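Local coordinates for novel protein similar to vertebrate potassium voltage-gated channel, subfamily H (Eag-related) family (Danio rerio, PDB 3UKN) that probably forms the pore of a voltage-gated delayed-rectifier potassium channel, of which this chain is the cytoplasmic C-linker and cyclic nucleotide-binding homology domain, at residues Q79-F83 / E195-D199; G89-L94 / V181-Y185; I97-C103 / Y167-I173. Residues are numbered along the deposited sequence.

Interaction 1 (Q79-F83 / E195-D199)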
loop_
_atom_site.group_PDB
_atom_site.type_symbol
_atom_site.label_atom_id
_atom_site.label_comp_id
_atom_site.label_asym_id
_atom_site.label_seq_id
_atom_site.Cartn_x
_atom_site.Cartn_y
_atom_site.Cartn_z
ATOM N N GLN B 79 -16.392 -15.374 -10.134
ATOM C CA GLN B 79 -17.356 -16.306 -10.715
ATOM C C GLN B 79 -18.777 -16.060 -10.210
ATOM O O GLN B 79 -19.729 -16.582 -10.774
ATOM C CB GLN B 79 -16.929 -17.758 -10.493
ATOM C CG GLN B 79 -15.710 -18.151 -11.310
ATOM C CD GLN B 79 -14.998 -19.361 -10.747
ATOM O OE1 GLN B 79 -15.620 -20.242 -10.150
ATOM N NE2 GLN B 79 -13.684 -19.405 -10.923
ATOM N N LEU B 80 -18.921 -15.242 -9.172
ATOM C CA LEU B 80 -20.243 -14.988 -8.599
ATOM C C LEU B 80 -21.264 -14.397 -9.602
ATOM O O LEU B 80 -20.881 -13.706 -10.549
ATOM C CB LEU B 80 -20.114 -14.066 -7.387
ATOM C CG LEU B 80 -19.307 -14.602 -6.209
ATOM C CD1 LEU B 80 -18.874 -13.458 -5.272
ATOM C CD2 LEU B 80 -20.092 -15.725 -5.473
ATOM N N PRO B 81 -22.564 -14.681 -9.394
ATOM C CA PRO B 81 -23.648 -14.093 -10.191
ATOM C C PRO B 81 -23.534 -12.579 -10.312
ATOM O O PRO B 81 -23.978 -11.995 -11.302
ATOM C CB PRO B 81 -24.902 -14.462 -9.386
ATOM C CG PRO B 81 -24.564 -15.783 -8.786
ATOM C CD PRO B 81 -23.057 -15.764 -8.522
ATOM N N LEU B 82 -22.954 -11.955 -9.291
ATOM C CA LEU B 82 -22.776 -10.506 -9.243
ATOM C C LEU B 82 -22.084 -9.944 -10.504
ATOM O O LEU B 82 -22.320 -8.794 -10.908
ATOM C CB LEU B 82 -21.946 -10.177 -8.000
ATOM C CG LEU B 82 -21.341 -8.793 -7.890
ATOM C CD1 LEU B 82 -22.475 -7.775 -8.017
ATOM C CD2 LEU B 82 -20.628 -8.660 -6.576
ATOM N N PHE B 83 -21.237 -10.764 -11.124
ATOM C CA PHE B 83 -20.371 -10.321 -12.235
ATOM C C PHE B 83 -20.891 -10.751 -13.611
ATOM O O PHE B 83 -20.299 -10.420 -14.640
ATOM C CB PHE B 83 -18.901 -10.769 -12.013
ATOM C CG PHE B 83 -18.289 -10.169 -10.773
ATOM C CD1 PHE B 83 -17.909 -8.843 -10.755
ATOM C CD2 PHE B 83 -18.163 -10.910 -9.616
ATOM C CE1 PHE B 83 -17.410 -8.270 -9.622
ATOM C CE2 PHE B 83 -17.652 -10.348 -8.471
ATOM C CZ PHE B 83 -17.277 -9.016 -8.472
ATOM N N GLU B 195 -26.921 -5.612 -7.662
ATOM C CA GLU B 195 -26.735 -7.068 -7.627
ATOM C C GLU B 195 -25.906 -7.610 -6.460
ATOM O O GLU B 195 -26.053 -8.772 -6.066
ATOM C CB GLU B 195 -26.131 -7.574 -8.935
ATOM C CG GLU B 195 -26.770 -7.022 -10.194
ATOM C CD GLU B 195 -27.875 -7.895 -10.736
ATOM O OE1 GLU B 195 -28.026 -9.026 -10.242
ATOM O OE2 GLU B 195 -28.591 -7.449 -11.658
ATOM N N ILE B 196 -25.030 -6.789 -5.909
ATOM C CA ILE B 196 -24.119 -7.287 -4.899
ATOM C C ILE B 196 -24.858 -7.889 -3.714
ATOM O O ILE B 196 -24.376 -8.836 -3.070
ATOM C CB ILE B 196 -23.152 -6.192 -4.412
ATOM C CG1 ILE B 196 -22.099 -6.794 -3.457
ATOM C CG2 ILE B 196 -23.929 -5.018 -3.791
ATOM C CD1 ILE B 196 -21.225 -5.768 -2.834
ATOM N N GLN B 197 -26.035 -7.374 -3.405
ATOM C CA GLN B 197 -26.685 -7.863 -2.199
ATOM C C GLN B 197 -27.185 -9.311 -2.313
ATOM O O GLN B 197 -27.255 -10.018 -1.303
ATOM C CB GLN B 197 -27.783 -6.919 -1.737
ATOM C CG GLN B 197 -27.266 -5.672 -1.073
ATOM C CD GLN B 197 -28.387 -4.667 -0.790
ATOM O OE1 GLN B 197 -29.032 -4.169 -1.712
ATOM N NE2 GLN B 197 -28.616 -4.373 0.483
ATOM N N HIS B 198 -27.516 -9.764 -3.524
ATOM C CA HIS B 198 -27.891 -11.172 -3.700
ATOM C C HIS B 198 -26.737 -12.117 -3.323
ATOM O O HIS B 198 -26.960 -13.271 -2.957
ATOM C CB HIS B 198 -28.269 -11.483 -5.160
ATOM C CG HIS B 198 -29.394 -10.663 -5.704
ATOM N ND1 HIS B 198 -29.267 -9.899 -6.845
ATOM C CD2 HIS B 198 -30.674 -10.515 -5.288
ATOM C CE1 HIS B 198 -30.418 -9.298 -7.100
ATOM N NE2 HIS B 198 -31.288 -9.660 -6.173
ATOM N N ASP B 199 -25.498 -11.655 -3.472
ATOM C CA ASP B 199 -24.349 -12.537 -3.271
ATOM C C ASP B 199 -23.639 -12.289 -1.943
ATOM O O ASP B 199 -22.780 -13.079 -1.539
ATOM C CB ASP B 199 -23.368 -12.405 -4.433
ATOM C CG ASP B 199 -23.902 -13.029 -5.716
ATOM O OD1 ASP B 199 -24.518 -14.109 -5.647
ATOM O OD2 ASP B 199 -23.726 -12.428 -6.792
#
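A short 3-10 turn at 81-83, closed by Phe-83 N to Leu-80 O (3.0 Å), lies against residues 195-199 of helix 186-199, with the CA atoms of Leu-82 and Glu-195 5.5 Å apart. The turn belongs to the connection running from helix 63-71 of the C-linker into helix 88-96, the first helix of the cyclic nucleotide-binding homology domain. The contact therefore ties this connection to helix 186-199, the second of the two helices that come after the beta-roll. Leu-82 does most of the packing from the turn: its CD1 rests 3.8 Å from Glu-195 CB and 3.5 Å from Ile-196 N, while its CD2 meets Ile-196 CG1 at 3.9 Å. Further back on the same helix, Phe-192 touches Leu-82, and Tyr-188 OH hydrogen-bonds its carbonyl oxygen. Asp-199 brings its carboxylate over the start of the turn, where OD2 lies 3.5 Å from Pro-81 CB and accepts a short but bent, weak hydrogen bond from Leu-82 N (2.7 Å, 117° at the hydrogen).

Interaction 2 (G89-L94 / V181-Y185)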
loop_
_atom_site.group_PDB
_atom_site.type_symbol
_atom_site.label_atom_id
_atom_site.label_comp_id
_atom_site.label_asym_id
_atom_site.label_seq_id
_atom_site.Cartn_x
_atom_site.Cartn_y
_atom_site.Cartn_z
ATOM N N GLY B 89 -13.877 -6.338 -20.631
ATOM C CA GLY B 89 -12.909 -5.374 -20.146
ATOM C C GLY B 89 -13.015 -5.108 -18.654
ATOM O O GLY B 89 -12.015 -4.873 -17.987
ATOM N N CYS B 90 -14.222 -5.134 -18.119
ATOM C CA CYS B 90 -14.399 -4.901 -16.685
ATOM C C CYS B 90 -13.925 -6.106 -15.878
ATOM O O CYS B 90 -13.255 -5.964 -14.860
ATOM C CB CYS B 90 -15.863 -4.599 -16.354
ATOM S SG CYS B 90 -16.156 -4.266 -14.602
ATOM N N LEU B 91 -14.258 -7.305 -16.333
ATOM C CA LEU B 91 -13.784 -8.476 -15.617
ATOM C C LEU B 91 -12.246 -8.624 -15.650
ATOM O O LEU B 91 -11.614 -8.984 -14.646
ATOM C CB LEU B 91 -14.510 -9.728 -16.107
ATOM C CG LEU B 91 -15.955 -9.653 -15.590
ATOM C CD1 LEU B 91 -16.919 -10.512 -16.389
ATOM C CD2 LEU B 91 -16.028 -9.990 -14.093
ATOM N N ARG B 92 -11.635 -8.339 -16.789
ATOM C CA ARG B 92 -10.177 -8.444 -16.854
ATOM C C ARG B 92 -9.488 -7.532 -15.838
ATOM O O ARG B 92 -8.700 -8.002 -15.020
ATOM C CB ARG B 92 -9.662 -8.207 -18.271
ATOM C CG ARG B 92 -9.809 -9.453 -19.126
ATOM C CD ARG B 92 -9.516 -9.188 -20.582
ATOM N NE ARG B 92 -9.618 -10.398 -21.388
ATOM C CZ ARG B 92 -9.490 -10.411 -22.712
ATOM N NH1 ARG B 92 -9.265 -9.272 -23.358
ATOM N NH2 ARG B 92 -9.590 -11.550 -23.392
ATOM N N SER B 93 -9.800 -6.241 -15.891
ATOM C CA SER B 93 -9.310 -5.256 -14.917
ATOM C C SER B 93 -9.475 -5.733 -13.475
ATOM O O SER B 93 -8.534 -5.716 -12.702
ATOM C CB SER B 93 -10.037 -3.923 -15.100
ATOM O OG SER B 93 -10.026 -3.515 -16.461
ATOM N N LEU B 94 -10.678 -6.171 -13.118
ATOM C CA LEU B 94 -10.921 -6.666 -11.775
ATOM C C LEU B 94 -10.032 -7.838 -11.421
ATOM O O LEU B 94 -9.556 -7.963 -10.290
ATOM C CB LEU B 94 -12.391 -7.077 -11.596
ATOM C CG LEU B 94 -13.406 -5.937 -11.484
ATOM C CD1 LEU B 94 -14.843 -6.472 -11.316
ATOM C CD2 LEU B 94 -13.038 -5.042 -10.321
ATOM N N VAL B 181 -12.016 0.845 -10.719
ATOM C CA VAL B 181 -12.548 0.054 -11.838
ATOM C C VAL B 181 -14.007 0.374 -12.204
ATOM O O VAL B 181 -14.315 0.611 -13.375
ATOM C CB VAL B 181 -12.361 -1.443 -11.620
ATOM C CG1 VAL B 181 -12.977 -2.218 -12.774
ATOM C CG2 VAL B 181 -10.884 -1.753 -11.519
ATOM N N LEU B 182 -14.898 0.409 -11.215
ATOM C CA LEU B 182 -16.307 0.729 -11.488
ATOM C C LEU B 182 -16.471 2.084 -12.191
ATOM O O LEU B 182 -17.320 2.245 -13.061
ATOM C CB LEU B 182 -17.148 0.695 -10.207
ATOM C CG LEU B 182 -17.221 -0.661 -9.496
ATOM C CD1 LEU B 182 -18.016 -0.533 -8.212
ATOM C CD2 LEU B 182 -17.801 -1.756 -10.389
ATOM N N ARG B 183 -15.644 3.046 -11.809
ATOM C CA ARG B 183 -15.667 4.378 -12.407
ATOM C C ARG B 183 -15.358 4.359 -13.918
ATOM O O ARG B 183 -15.705 5.283 -14.647
ATOM C CB ARG B 183 -14.678 5.274 -11.658
ATOM C CG ARG B 183 -14.762 6.740 -11.973
ATOM C CD ARG B 183 -13.655 7.476 -11.245
ATOM N NE ARG B 183 -12.434 6.676 -11.229
ATOM C CZ ARG B 183 -11.622 6.528 -12.272
ATOM N NH1 ARG B 183 -11.897 7.135 -13.422
ATOM N NH2 ARG B 183 -10.537 5.773 -12.163
ATOM N N LEU B 184 -14.715 3.292 -14.383
ATOM C CA LEU B 184 -14.345 3.180 -15.783
ATOM C C LEU B 184 -15.397 2.366 -16.516
ATOM O O LEU B 184 -15.406 2.331 -17.742
ATOM C CB LEU B 184 -12.974 2.515 -15.914
ATOM C CG LEU B 184 -11.875 3.158 -15.062
ATOM C CD1 LEU B 184 -10.644 2.262 -14.997
ATOM C CD2 LEU B 184 -11.528 4.551 -15.585
ATOM N N TYR B 185 -16.269 1.701 -15.750
ATOM C CA TYR B 185 -17.396 0.959 -16.307
ATOM C C TYR B 185 -18.686 1.337 -15.567
ATOM O O TYR B 185 -19.259 0.509 -14.872
ATOM C CB TYR B 185 -17.128 -0.554 -16.240
ATOM C CG TYR B 185 -15.853 -0.935 -16.965
ATOM C CD1 TYR B 185 -15.876 -1.312 -18.306
ATOM C CD2 TYR B 185 -14.623 -0.878 -16.322
ATOM C CE1 TYR B 185 -14.720 -1.636 -18.975
ATOM C CE2 TYR B 185 -13.462 -1.200 -16.984
ATOM C CZ TYR B 185 -13.509 -1.578 -18.316
ATOM O OH TYR B 185 -12.346 -1.908 -18.982
#
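Tyr-185, Val-181 and Cys-90 account for most of the surface buried here. Tyr-185 lays its ring flat against the start of segment 89-94. Cys-90 CB sits 3.8 Å from the ring centroid and only 13° off the ring normal, a CH-pi contact over the face, and Cys-90 N lies over the same ring, 3.6 Å from Tyr-185 CZ. The t rotamer of Cys-90 leaves SG 4.5 Å from the Tyr-185 centroid but 31° off the normal, an oblique sulfur-aromatic contact. The phenol reaches on to the preceding residue, with Tyr-185 OH 3.1 Å from Gly-89 O. The small residue gives it room: a CB at Gly-89 would stand just 3.0 Å from that hydroxyl. Gly-89 O accepts a hydrogen bond from Ser-93 OG (2.9 Å), one helical turn on.

These are the helices flanking the beta-roll of the cyclic nucleotide-binding homology domain: 88-96 precedes the roll, 175-184 follows it, and Tyr-185 is the N-cap residue of helix 186-199. Val-181, one turn before Tyr-185, fills the other half of the interface. Its CG1 is 3.7 Å from Leu-94 CD2, 4.1 Å from Ser-93 CB and 4.2 Å from Cys-90 SG, so the methyl fits among three side chains of helix 88-96. Cys-90 and Leu-182 both also touch Tyr-188, which brings helix 186-199 against this pair, and Cys-90 N is hydrogen-bonded to Ser-87 OG.

Interaction 3 (I97-C103 / Y167-I173)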
loop_
_atom_site.group_PDB
_atom_site.type_symbol
_atom_site.label_atom_id
_atom_site.label_comp_id
_atom_site.label_asym_id
_atom_site.label_seq_id
_atom_site.Cartn_x
_atom_site.Cartn_y
_atom_site.Cartn_z
ATOM N N ILE B 97 -6.469 -7.107 -10.053
ATOM C CA ILE B 97 -6.263 -6.453 -8.752
ATOM C C ILE B 97 -6.764 -7.325 -7.594
ATOM O O ILE B 97 -6.879 -6.868 -6.460
ATOM C CB ILE B 97 -6.933 -5.027 -8.653
ATOM C CG1 ILE B 97 -8.471 -5.123 -8.736
ATOM C CG2 ILE B 97 -6.346 -4.050 -9.698
ATOM C CD1 ILE B 97 -9.216 -3.785 -8.539
ATOM N N ILE B 98 -7.054 -8.588 -7.884
ATOM C CA ILE B 98 -7.515 -9.507 -6.850
ATOM C C ILE B 98 -6.320 -10.112 -6.111
ATOM O O ILE B 98 -5.363 -10.549 -6.734
ATOM C CB ILE B 98 -8.395 -10.654 -7.453
ATOM C CG1 ILE B 98 -9.719 -10.106 -7.977
ATOM C CG2 ILE B 98 -8.643 -11.748 -6.431
ATOM C CD1 ILE B 98 -10.587 -11.156 -8.578
ATOM N N LYS B 99 -6.388 -10.142 -4.787
ATOM C CA LYS B 99 -5.301 -10.648 -3.953
ATOM C C LYS B 99 -5.809 -11.825 -3.153
ATOM O O LYS B 99 -7.015 -12.076 -3.104
ATOM C CB LYS B 99 -4.856 -9.584 -2.945
ATOM C CG LYS B 99 -4.618 -8.210 -3.530
ATOM C CD LYS B 99 -3.192 -8.093 -4.002
ATOM C CE LYS B 99 -2.903 -6.683 -4.491
ATOM N NZ LYS B 99 -1.502 -6.602 -4.994
ATOM N N THR B 100 -4.888 -12.506 -2.480
ATOM C CA THR B 100 -5.217 -13.660 -1.669
ATOM C C THR B 100 -4.398 -13.639 -0.390
ATOM O O THR B 100 -3.327 -13.018 -0.330
ATOM C CB THR B 100 -4.890 -14.951 -2.418
ATOM O OG1 THR B 100 -3.498 -14.955 -2.749
ATOM C CG2 THR B 100 -5.710 -15.048 -3.711
ATOM N N SER B 101 -4.887 -14.307 0.646
ATOM C CA SER B 101 -4.111 -14.420 1.874
ATOM C C SER B 101 -4.585 -15.592 2.694
ATOM O O SER B 101 -5.787 -15.853 2.767
ATOM C CB SER B 101 -4.182 -13.136 2.714
ATOM O OG SER B 101 -3.426 -13.267 3.920
ATOM N N PHE B 102 -3.630 -16.300 3.290
ATOM C CA PHE B 102 -3.921 -17.333 4.271
ATOM C C PHE B 102 -4.287 -16.610 5.547
ATOM O O PHE B 102 -3.883 -15.460 5.763
ATOM C CB PHE B 102 -2.702 -18.234 4.531
ATOM C CG PHE B 102 -2.301 -19.082 3.353
ATOM C CD1 PHE B 102 -2.837 -20.349 3.176
ATOM C CD2 PHE B 102 -1.376 -18.618 2.428
ATOM C CE1 PHE B 102 -2.467 -21.132 2.094
ATOM C CE2 PHE B 102 -1.005 -19.397 1.350
ATOM C CZ PHE B 102 -1.552 -20.653 1.182
ATOM N N CYS B 103 -5.052 -17.283 6.390
ATOM C CA CYS B 103 -5.506 -16.718 7.645
ATOM C C CYS B 103 -5.457 -17.846 8.685
ATOM O O CYS B 103 -5.765 -18.997 8.384
ATOM C CB CYS B 103 -6.929 -16.154 7.465
ATOM S SG CYS B 103 -7.506 -15.096 8.809
ATOM N N TYR B 167 -7.903 -22.629 9.573
ATOM C CA TYR B 167 -7.066 -22.091 8.516
ATOM C C TYR B 167 -7.950 -21.744 7.340
ATOM O O TYR B 167 -8.764 -22.569 6.910
ATOM C CB TYR B 167 -5.979 -23.093 8.128
ATOM C CG TYR B 167 -4.912 -23.162 9.185
ATOM C CD1 TYR B 167 -3.949 -22.168 9.266
ATOM C CD2 TYR B 167 -4.895 -24.175 10.133
ATOM C CE1 TYR B 167 -2.975 -22.187 10.239
ATOM C CE2 TYR B 167 -3.919 -24.204 11.127
ATOM C CZ TYR B 167 -2.957 -23.201 11.169
ATOM O OH TYR B 167 -1.973 -23.183 12.131
ATOM N N CYS B 168 -7.809 -20.508 6.854
ATOM C CA CYS B 168 -8.637 -19.974 5.769
ATOM C C CYS B 168 -7.822 -19.467 4.589
ATOM O O CYS B 168 -6.727 -18.927 4.746
ATOM C CB CYS B 168 -9.494 -18.810 6.265
ATOM S SG CYS B 168 -10.775 -19.246 7.420
ATOM N N ASP B 169 -8.391 -19.627 3.405
ATOM C CA ASP B 169 -7.814 -19.080 2.192
ATOM C C ASP B 169 -8.779 -18.048 1.608
ATOM O O ASP B 169 -9.872 -18.388 1.148
ATOM C CB ASP B 169 -7.547 -20.196 1.192
ATOM C CG ASP B 169 -6.717 -19.738 0.020
ATOM O OD1 ASP B 169 -6.806 -18.547 -0.350
ATOM O OD2 ASP B 169 -5.979 -20.576 -0.537
ATOM N N LEU B 170 -8.367 -16.786 1.633
ATOM C CA LEU B 170 -9.228 -15.686 1.251
ATOM C C LEU B 170 -8.765 -14.986 -0.019
ATOM O O LEU B 170 -7.573 -14.906 -0.290
ATOM C CB LEU B 170 -9.263 -14.671 2.388
ATOM C CG LEU B 170 -9.736 -15.219 3.732
ATOM C CD1 LEU B 170 -9.412 -14.222 4.845
ATOM C CD2 LEU B 170 -11.221 -15.482 3.675
ATOM N N GLN B 171 -9.721 -14.492 -0.797
ATOM C CA GLN B 171 -9.440 -13.572 -1.888
ATOM C C GLN B 171 -10.115 -12.262 -1.564
ATOM O O GLN B 171 -11.048 -12.223 -0.763
ATOM C CB GLN B 171 -9.992 -14.088 -3.215
ATOM C CG GLN B 171 -9.295 -15.305 -3.730
ATOM C CD GLN B 171 -9.800 -15.740 -5.084
ATOM O OE1 GLN B 171 -10.689 -15.114 -5.674
ATOM N NE2 GLN B 171 -9.235 -16.826 -5.589
ATOM N N TYR B 172 -9.680 -11.189 -2.213
ATOM C CA TYR B 172 -10.253 -9.885 -1.919
ATOM C C TYR B 172 -9.848 -8.845 -2.946
ATOM O O TYR B 172 -8.869 -9.018 -3.679
ATOM C CB TYR B 172 -9.858 -9.433 -0.498
ATOM C CG TYR B 172 -8.381 -9.124 -0.306
ATOM C CD1 TYR B 172 -7.878 -7.835 -0.529
ATOM C CD2 TYR B 172 -7.486 -10.116 0.115
ATOM C CE1 TYR B 172 -6.502 -7.540 -0.335
ATOM C CE2 TYR B 172 -6.109 -9.826 0.307
ATOM C CZ TYR B 172 -5.632 -8.546 0.073
ATOM O OH TYR B 172 -4.289 -8.280 0.268
ATOM N N ILE B 173 -10.613 -7.763 -2.970
ATOM C CA ILE B 173 -10.349 -6.600 -3.793
ATOM C C ILE B 173 -10.562 -5.363 -2.898
ATOM O O ILE B 173 -11.574 -5.271 -2.189
ATOM C CB ILE B 173 -11.325 -6.535 -4.947
ATOM C CG1 ILE B 173 -11.302 -7.843 -5.733
ATOM C CG2 ILE B 173 -11.020 -5.349 -5.850
ATOM C CD1 ILE B 173 -12.132 -7.799 -6.995
HETATM O O HOH W 1 -2.360 -10.461 0.076
#
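Six main-chain hydrogen bonds zip the two strands together in antiparallel register: Lys-99 N to Tyr-172 O (2.9 Å) and Tyr-172 N to Lys-99 O (2.9 Å), Ser-101 N to Leu-170 O (2.9 Å) and Leu-170 N to Ser-101 O (3.0 Å), Cys-103 N to Cys-168 O (2.9 Å) and Cys-168 N to Cys-103 O (3.0 Å). Thr-100 with Gln-171 and Phe-102 with Asp-169 are the intervening non-hydrogen-bonded pairs, where CA-H...O contacts such as Thr-100 CA to Leu-170 O (3.0 Å) add to the ladder. A water donates to Thr-100 O (2.8 Å) and is hydrogen-bonded to Tyr-172 OH (2.9 Å), bridging the two strands, and the Tyr-172 hydroxyl also bonds to Asp-53 N. Lys-99 CB packs over the Tyr-172 ring, 3.6 Å from its centroid, while NZ runs on to a salt bridge with Asp-53 and a hydrogen bond to Ser-55 O. On the same face, Cys-103 CB meets Cys-168 CB at 3.9 Å and Leu-170 CD1 at 4.1 Å; the sulfurs SG of Cys-103 and SG of Cys-168 are 5.5 Å apart and form no disulfide. On the other face Thr-100 CG2 lies 3.6 Å from Gln-171 CG, and the Gln-171 amide bonds to Glu-76 and Leu-77. Beyond the ladder, Ile-98 CG1 touches Ile-173 CD1 at 3.5 Å. These are the first and last strands of the domain's beta-roll: 99-103 edges its sheet, 168-174 pairs on its other side with 118-122, Leu-170 faces Met-127 of strand 127-131, and Ile-97 and Ile-173 abut helix 175-184.

Interactions 2 and 3 hold elements adjacent in the chain: helix 88-96 runs into strand 99-103, and strand 168-174 into helix 175-184. They meet where Val-181 CG2 packs on Ile-97 CD1 (4.0 Å). Interactions 1 and 2 use the successive helices 186-199 and 175-184 and touch through Phe-83, whose CE1 is 3.6 Å from Leu-94 CD1. All three are partly buried, but interactions 1 and 2 are peripheral, their centres about 16 and 18 Å from the chain centre, against about 7 Å for interaction 3, where 8 of 14 touching residues are buried. Interaction 3 rests on regular backbone hydrogen bonding, interaction 2 on aromatic and aliphatic packing, interaction 1 on leucine packing plus one weak carboxylate bond.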